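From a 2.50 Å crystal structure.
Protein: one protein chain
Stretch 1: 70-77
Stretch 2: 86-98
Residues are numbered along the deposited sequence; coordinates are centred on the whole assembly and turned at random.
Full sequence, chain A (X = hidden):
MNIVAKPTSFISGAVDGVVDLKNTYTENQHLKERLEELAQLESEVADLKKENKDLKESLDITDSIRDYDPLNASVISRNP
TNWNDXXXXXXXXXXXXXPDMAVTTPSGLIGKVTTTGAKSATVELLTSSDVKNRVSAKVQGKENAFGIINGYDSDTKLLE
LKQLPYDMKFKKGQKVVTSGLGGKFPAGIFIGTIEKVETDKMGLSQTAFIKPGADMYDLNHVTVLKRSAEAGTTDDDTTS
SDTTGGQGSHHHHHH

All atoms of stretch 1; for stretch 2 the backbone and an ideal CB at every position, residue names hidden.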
# COMPACT_ATOMS: atom_id res chain seq x y z
N PRO A 70 13.34 58.59 36.90
CA PRO A 70 13.10 60.01 37.22
C PRO A 70 13.71 60.45 38.55
O PRO A 70 13.98 59.63 39.43
CB PRO A 70 11.58 60.09 37.23
CG PRO A 70 11.21 58.78 37.84
CD PRO A 70 12.12 57.80 37.12
N LEU A 71 13.94 61.76 38.68
CA LEU A 71 14.47 62.33 39.92
C LEU A 71 13.73 63.64 40.13
O LEU A 71 13.66 64.48 39.23
CB LEU A 71 15.96 62.62 39.82
CG LEU A 71 16.69 62.62 41.17
CD1 LEU A 71 18.08 63.20 40.99
CD2 LEU A 71 15.93 63.45 42.19
N ASN A 72 13.16 63.82 41.32
CA ASN A 72 12.42 65.03 41.61
C ASN A 72 13.35 66.15 42.03
O ASN A 72 14.37 65.90 42.66
CB ASN A 72 11.40 64.76 42.70
CG ASN A 72 10.20 64.01 42.17
OD1 ASN A 72 9.38 63.52 42.93
ND2 ASN A 72 10.10 63.92 40.85
N ALA A 73 12.99 67.37 41.66
CA ALA A 73 13.80 68.52 42.03
C ALA A 73 13.01 69.82 42.06
O ALA A 73 11.91 69.91 41.53
CB ALA A 73 14.99 68.65 41.08
N SER A 74 13.59 70.84 42.68
CA SER A 74 12.92 72.12 42.76
C SER A 74 13.78 73.22 42.17
O SER A 74 15.01 73.19 42.25
CB SER A 74 12.60 72.46 44.21
OG SER A 74 11.79 71.45 44.80
N VAL A 75 13.13 74.20 41.58
CA VAL A 75 13.82 75.34 41.03
C VAL A 75 14.29 76.13 42.24
O VAL A 75 13.47 76.47 43.09
CB VAL A 75 12.87 76.23 40.23
CG1 VAL A 75 13.60 77.42 39.71
CG2 VAL A 75 12.28 75.45 39.09
N ILE A 76 15.59 76.41 42.36
CA ILE A 76 16.06 77.20 43.49
C ILE A 76 16.50 78.62 43.11
O ILE A 76 16.86 79.40 43.98
CB ILE A 76 17.22 76.52 44.23
CG1 ILE A 76 18.43 76.40 43.31
CG2 ILE A 76 16.79 75.16 44.69
CD1 ILE A 76 19.61 75.76 43.98
N SER A 77 16.48 78.96 41.83
CA SER A 77 16.88 80.30 41.40
C SER A 77 16.53 80.58 39.96
O SER A 77 16.69 79.73 39.09
CB SER A 77 18.37 80.51 41.61
OG SER A 77 18.76 81.79 41.12
N UNK A 86 16.67 80.19 31.31
CA UNK A 86 17.25 79.25 32.22
C UNK A 86 16.69 79.24 33.63
O UNK A 86 16.04 80.18 34.08
CB UNK A 86 18.76 79.51 32.29
N UNK A 87 16.97 78.14 34.31
CA UNK A 87 16.49 77.93 35.65
C UNK A 87 17.53 77.06 36.37
O UNK A 87 18.30 76.34 35.73
CB UNK A 87 15.10 77.29 35.65
N UNK A 88 17.57 77.13 37.69
CA UNK A 88 18.52 76.33 38.45
C UNK A 88 17.80 75.37 39.41
O UNK A 88 16.86 75.77 40.10
CB UNK A 88 19.47 77.24 39.23
N UNK A 89 18.22 74.11 39.45
CA UNK A 89 17.57 73.15 40.32
C UNK A 89 18.47 72.67 41.45
O UNK A 89 19.69 72.75 41.36
CB UNK A 89 17.09 71.95 39.50
N UNK A 90 17.84 72.17 42.52
CA UNK A 90 18.56 71.71 43.71
C UNK A 90 19.14 70.30 43.66
O UNK A 90 19.45 69.71 44.70
CB UNK A 90 17.62 71.79 44.91
N UNK A 91 19.28 69.75 42.46
CA UNK A 91 19.88 68.42 42.34
C UNK A 91 21.03 68.54 41.36
O UNK A 91 20.97 69.33 40.42
CB UNK A 91 18.86 67.37 41.88
N UNK A 92 22.08 67.76 41.59
CA UNK A 92 23.23 67.82 40.71
C UNK A 92 23.97 66.52 40.50
O UNK A 92 23.42 65.43 40.62
CB UNK A 92 24.22 68.86 41.25
N UNK A 93 25.24 66.65 40.15
CA UNK A 93 26.12 65.54 39.89
C UNK A 93 26.04 64.42 40.90
O UNK A 93 25.86 63.27 40.54
CB UNK A 93 27.56 66.05 39.82
N UNK A 94 26.16 64.75 42.18
CA UNK A 94 26.12 63.72 43.21
C UNK A 94 24.75 63.08 43.37
O UNK A 94 24.60 62.11 44.10
CB UNK A 94 26.56 64.31 44.55
N UNK A 95 23.75 63.62 42.69
CA UNK A 95 22.40 63.07 42.75
C UNK A 95 22.14 62.29 41.47
O UNK A 95 21.06 61.76 41.27
CB UNK A 95 21.36 64.17 42.94
N UNK A 96 23.14 62.25 40.59
CA UNK A 96 22.99 61.52 39.35
C UNK A 96 22.65 62.37 38.14
O UNK A 96 22.59 61.86 37.02
CB UNK A 96 21.91 60.45 39.53
N UNK A 97 22.42 63.65 38.36
CA UNK A 97 22.08 64.54 37.26
C UNK A 97 23.26 64.72 36.32
O UNK A 97 24.39 64.88 36.76
CB UNK A 97 21.62 65.90 37.79
N UNK A 98 22.98 64.66 35.02
CA UNK A 98 24.00 64.82 34.00
C UNK A 98 23.52 65.71 32.87
O UNK A 98 22.33 65.77 32.56
CB UNK A 98 24.42 63.46 33.45

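Position 86 opens the strand with nothing of stretch 1 within 5.5 Å of its CB, so this contact sets no preference; it is Gln86, extended and uninvolved. At 87 the CB points sideways and lies 4.3 Å from Val75 CG1. A modest apolar group would suit, and a beta-branched one fits the extended backbone. Val87 supplies it, its CG1 3.5 Å from Val75 CG1.

Position 88 is anchored by backbone: its N donates to Ser77 O (3.1 Å) and its O accepts from Ile76 N (2.7 Å). The CB lies 3.7 Å from Ser77 O and 4.3 Å from Ile76 CG1, where a long chain with an aliphatic stem or a small polar one would do. The residue is Glu88, whose CB lies 4.2 Å from Ser77 CB and whose stem runs on beside Ile76.

At 89, paired with Val75, the CB-bearing bond leads away overall, yet the CB is 4.2 Å from Ala73 CB, and the CA makes a CA-H...O contact with Ser74 O at 3.2 Å. Valine, isoleucine or leucine are all plausible. Ile89 is found, its CG2 4.4 Å from Val75 CA.

Position 90 leaves the strand. Its N donates to Ser74 O (3.0 Å), while Ser74 N still offers a donor to this side, and the CB is already tight against Ile76 CG2. A short acceptor, aspartate or asparagine, could reach back. Asp90 does so: Ser74 N donates to Asp90 OD2 at 3.0 Å, nearly straight at 172°, so a carboxylate takes the place of a strand carbonyl.

At 91 the CB points toward stretch 1, 4.2 Å from Ala73 CB and 4.3 Å from Leu71 CD1. Leucine, methionine or a long basic chain would suit. Lys91 packs its CG 3.7 Å from Ala73 CB and its CD 4.1 Å from Leu71 CD2, then curls so that NZ forms a salt bridge with Asp90 OD2 (3.5 Å), a weak hydrogen bond.

Stretch 1 sets no demand at 92, 93, 94 or 98, so many residues would serve; they are Gly92, Ser93, Ser94 and Lys98. At 95 the CB points toward Leu71 CD1, 3.9 Å away; a small or turn-capable residue fits. Asp95 turns its OD1 to accept from Gly92 N (2.9 Å), bracing the loop. Position 96, at phi 99°, would jam a CB against the preceding carbonyl, and Gly96 answers. At 97 the CB points sideways, 5.5 Å from Leu71 CD1, so a branched or longer apolar chain could close the gap; Val97 does so, its CG2 4.2 Å from Leu71 CD1.

Stretch 2 (86-98) QVEIDKGSSDGVK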
# COMPACT_ATOMS: atom_id res chain seq x y z
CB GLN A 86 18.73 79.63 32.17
CG GLN A 86 19.66 79.17 33.19
CD GLN A 86 21.02 79.72 32.85
OE1 GLN A 86 21.44 79.68 31.69
NE2 GLN A 86 21.73 80.24 33.85
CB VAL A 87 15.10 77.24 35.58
CG1 VAL A 87 14.92 76.25 36.69
CG2 VAL A 87 14.01 78.29 35.60
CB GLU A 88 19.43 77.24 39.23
CG GLU A 88 20.73 76.61 39.56
CD GLU A 88 21.90 77.50 39.18
OE1 GLU A 88 23.04 77.25 39.68
OE2 GLU A 88 21.68 78.44 38.37
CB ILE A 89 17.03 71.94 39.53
CG1 ILE A 89 18.17 71.25 38.78
CG2 ILE A 89 15.93 72.40 38.58
CD1 ILE A 89 17.73 70.04 38.00
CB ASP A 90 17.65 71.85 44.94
CG ASP A 90 16.40 70.98 44.88
OD1 ASP A 90 15.58 71.06 45.81
OD2 ASP A 90 16.24 70.21 43.90
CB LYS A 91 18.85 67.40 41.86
CG LYS A 91 17.78 67.06 42.90
CD LYS A 91 18.34 66.19 44.02
CE LYS A 91 17.92 66.70 45.39
NZ LYS A 91 16.50 67.11 45.44
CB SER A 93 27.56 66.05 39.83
OG SER A 93 28.47 64.98 39.70
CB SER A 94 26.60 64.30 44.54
OG SER A 94 25.82 65.41 44.93
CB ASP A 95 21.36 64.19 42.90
CG ASP A 95 21.55 65.00 44.18
OD1 ASP A 95 21.83 66.23 44.07
OD2 ASP A 95 21.43 64.43 45.28
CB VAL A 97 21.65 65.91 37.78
CG1 VAL A 97 21.27 66.80 36.62
CG2 VAL A 97 20.49 65.75 38.75
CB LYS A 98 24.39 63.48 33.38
CG LYS A 98 24.99 62.49 34.33
CD LYS A 98 25.55 61.29 33.57
CE LYS A 98 26.29 60.37 34.54
NZ LYS A 98 26.87 59.17 33.89
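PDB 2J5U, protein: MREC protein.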